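PDB 6PQ9: beta-lactamase from Escherichia coli, which probably hydrolyses beta-lactam antibiotics to substituted beta-amino acids, conferring resistance on the bacterium. Local coordinates for residues P65-T69 / A249-I254. The protein carries 1 engineered substitution. Sequence-based numbering, arbitrary orientation.
Sequences PMQGT and AATNDI. Engineered in segment 65-69: G68 (natural residue Ser). With SO4 (sulfate ion), chain L.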
ATOM      1  N   PRO A  65      -0.572   1.851 -11.393  1.00 38.30           N
ATOM      2  CA  PRO A  65       0.769   1.701 -10.809  1.00 34.27           C
ATOM      3  C   PRO A  65       0.701   1.763  -9.287  1.00 37.60           C
ATOM      4  O   PRO A  65       0.085   2.663  -8.709  1.00 35.20           O
ATOM      5  CB  PRO A  65       1.557   2.871 -11.407  1.00 37.78           C
ATOM      6  CG  PRO A  65       0.496   3.855 -11.881  1.00 40.14           C
ATOM      7  CD  PRO A  65      -0.720   3.061 -12.215  1.00 36.32           C
ATOM      8  N   MET A  66       1.328   0.775  -8.641  1.00 37.50           N
ATOM      9  CA  MET A  66       1.207   0.594  -7.196  1.00 37.00           C
ATOM     10  C   MET A  66       2.130   1.500  -6.387  1.00 32.35           C
ATOM     11  O   MET A  66       1.772   1.892  -5.270  1.00 33.70           O
ATOM     12  CB  MET A  66       1.514  -0.863  -6.837  1.00 33.77           C
ATOM     13  CG  MET A  66       0.407  -1.823  -7.197  1.00 35.89           C
ATOM     14  SD  MET A  66       0.613  -3.373  -6.319  1.00 35.69           S
ATOM     15  CE  MET A  66       1.863  -4.144  -7.369  1.00 29.14           C
ATOM     16  N   GLN A  67       3.318   1.807  -6.920  1.00 33.30           N
ATOM     17  CA  GLN A  67       4.456   2.352  -6.177  1.00 37.14           C
ATOM     18  C   GLN A  67       4.614   1.688  -4.804  1.00 38.37           C
ATOM     19  O   GLN A  67       4.589   0.456  -4.710  1.00 40.00           O
ATOM     20  CB  GLN A  67       4.331   3.872  -6.062  1.00 36.23           C
ATOM     21  CG  GLN A  67       4.743   4.590  -7.358  1.00 35.83           C
ATOM     22  CD  GLN A  67       6.243   4.484  -7.610  1.00 47.31           C
ATOM     23  OE1 GLN A  67       7.025   4.185  -6.697  1.00 41.61           O
ATOM     24  NE2 GLN A  67       6.650   4.720  -8.850  1.00 41.99           N
ATOM     25  N   GLY A  68       4.762   2.479  -3.736  1.00 35.36           N
ATOM     26  CA  GLY A  68       5.075   1.933  -2.422  1.00 32.50           C
ATOM     27  C   GLY A  68       3.979   1.095  -1.781  1.00 34.40           C
ATOM     28  O   GLY A  68       4.225   0.491  -0.727  1.00 34.62           O
ATOM     29  N   THR A  69       2.780   1.041  -2.368  1.00 37.28           N
ATOM     30  CA  THR A  69       1.757   0.203  -1.750  1.00 36.43           C
ATOM     31  C   THR A  69       2.123  -1.269  -1.823  1.00 36.16           C
ATOM     32  O   THR A  69       1.646  -2.054  -0.995  1.00 35.88           O
ATOM     33  CB  THR A  69       0.375   0.420  -2.383  1.00 35.50           C
ATOM     34  OG1 THR A  69       0.436   0.146  -3.787  1.00 32.28           O
ATOM     35  CG2 THR A  69      -0.132   1.848  -2.130  1.00 31.08           C
ATOM     36  N   ALA A 249       2.571  10.015 -12.002  1.00 34.86           N
ATOM     37  CA  ALA A 249       2.120   8.665 -12.332  1.00 37.51           C
ATOM     38  C   ALA A 249       1.173   8.093 -11.277  1.00 40.02           C
ATOM     39  O   ALA A 249       0.152   7.496 -11.630  1.00 38.00           O
ATOM     40  CB  ALA A 249       3.317   7.737 -12.504  1.00 38.71           C
ATOM     41  N   ALA A 250       1.496   8.248  -9.984  1.00 36.37           N
ATOM     42  CA  ALA A 250       0.767   7.542  -8.927  1.00 35.73           C
ATOM     43  C   ALA A 250       0.757   8.312  -7.614  1.00 39.27           C
ATOM     44  O   ALA A 250       1.813   8.705  -7.109  1.00 38.20           O
ATOM     45  CB  ALA A 250       1.376   6.157  -8.687  1.00 35.20           C
ATOM     46  N   THR A 251      -0.440   8.502  -7.054  1.00 36.39           N
ATOM     47  CA  THR A 251      -0.626   8.966  -5.677  1.00 34.54           C
ATOM     48  C   THR A 251      -1.672   8.050  -5.046  1.00 41.21           C
ATOM     49  O   THR A 251      -2.866   8.150  -5.365  1.00 36.61           O
ATOM     50  CB  THR A 251      -1.066  10.437  -5.618  1.00 36.07           C
ATOM     51  OG1 THR A 251      -0.222  11.235  -6.454  1.00 35.92           O
ATOM     52  CG2 THR A 251      -0.993  10.980  -4.183  1.00 37.06           C
ATOM     53  N   ASN A 252      -1.233   7.148  -4.163  1.00 35.53           N
ATOM     54  CA  ASN A 252      -2.094   6.075  -3.677  1.00 35.41           C
ATOM     55  C   ASN A 252      -2.139   6.046  -2.155  1.00 33.37           C
ATOM     56  O   ASN A 252      -1.250   6.554  -1.469  1.00 34.85           O
ATOM     57  CB  ASN A 252      -1.633   4.695  -4.187  1.00 38.76           C
ATOM     58  CG  ASN A 252      -1.226   4.708  -5.671  1.00 36.55           C
ATOM     59  OD1 ASN A 252      -1.870   5.342  -6.506  1.00 39.49           O
ATOM     60  ND2 ASN A 252      -0.173   3.980  -5.993  1.00 33.48           N
ATOM     61  N   ASP A 253      -3.190   5.415  -1.641  1.00 32.35           N
ATOM     62  CA  ASP A 253      -3.309   5.079  -0.225  1.00 33.05           C
ATOM     63  C   ASP A 253      -4.302   3.930  -0.117  1.00 33.78           C
ATOM     64  O   ASP A 253      -5.383   3.999  -0.707  1.00 36.05           O
ATOM     65  CB  ASP A 253      -3.776   6.291   0.590  1.00 30.17           C
ATOM     66  CG  ASP A 253      -3.439   6.183   2.079  1.00 36.82           C
ATOM     67  OD1 ASP A 253      -2.721   5.232   2.485  1.00 31.14           O
ATOM     68  OD2 ASP A 253      -3.913   7.066   2.847  1.00 33.87           O
ATOM     69  N   ILE A 254      -3.931   2.872   0.610  1.00 35.30           N
ATOM     70  CA  ILE A 254      -4.752   1.672   0.773  1.00 36.52           C
ATOM     71  C   ILE A 254      -4.756   1.277   2.246  1.00 36.73           C
ATOM     72  O   ILE A 254      -3.759   1.459   2.949  1.00 36.93           O
ATOM     73  CB  ILE A 254      -4.234   0.499  -0.093  1.00 35.41           C
ATOM     74  CG1 ILE A 254      -2.944  -0.072   0.492  1.00 30.04           C
ATOM     75  CG2 ILE A 254      -3.954   0.954  -1.516  1.00 34.52           C
ATOM     76  CD1 ILE A 254      -2.527  -1.375  -0.100  1.00 28.10           C
TER
HETATM   77  S   SO4 L 311       6.603   5.318  -1.867  1.00 41.38           S
HETATM   78  O1  SO4 L 311       5.857   5.296  -0.610  1.00 37.93           O
HETATM   79  O2  SO4 L 311       7.603   4.254  -1.832  1.00 41.46           O
HETATM   80  O3  SO4 L 311       5.717   5.092  -3.015  1.00 37.40           O
HETATM   81  O4  SO4 L 311       7.225   6.624  -1.993  1.00 45.63           O
HETATM   82  O   HOH W   1      -1.821   4.684  -9.239  1.00 30.76           O
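In the class A beta-lactamase fold, the turn that leads into helix 70-85 packs against a strand of the five-stranded antiparallel sheet: 65-69 meets 249-254 in the buried interior. P65 comes first: its rigid, apolar ring lies on the strand, CG 4.0 Å from A250 CB, where a methyl is small enough to admit it. Lacking an N-H, the proline still offers its carbonyl, and P65 O accepts a hydrogen bond from N252 ND2 (3.0 Å). A water donates to both P65 O and N252 OD1, 2.8 Å from each, so the carboxamide uses its two ends on the same carbonyl, one directly and one through water. The CA-to-CB bond of M66 points away from the strand, and the residue contributes its carbonyl; N252 ND2 reaches M66 O at 2.9 Å, a weak hydrogen bond. Q67 has phi/psi of 40/-131°, strained for a non-glycine residue, as is usual just before the nucleophile of class A beta-lactamases. Q67 CG lies 3.9 Å from A250 CB, while Q67 NE2 is hydrogen-bonded to Q178 OE1. G68 is engineered, replacing the serine of the S-x-x-K motif, the nucleophile in this family. G68 N donates to sulfate O3 at 2.9 Å, and S239 N also binds the ion, consistent with the paired backbone amides of an oxyanion hole; K71 and S132 are further sulfate partners. T69 closes the turn: its OG1 donates to M66 O (2.7 Å), as does its N (3.2 Å). With the hydroxyl so engaged, the methyl of this beta-branched residue faces the strand, T69 CG2 lying 3.8 Å from N252 CB and 4.0 Å from I254 CG2.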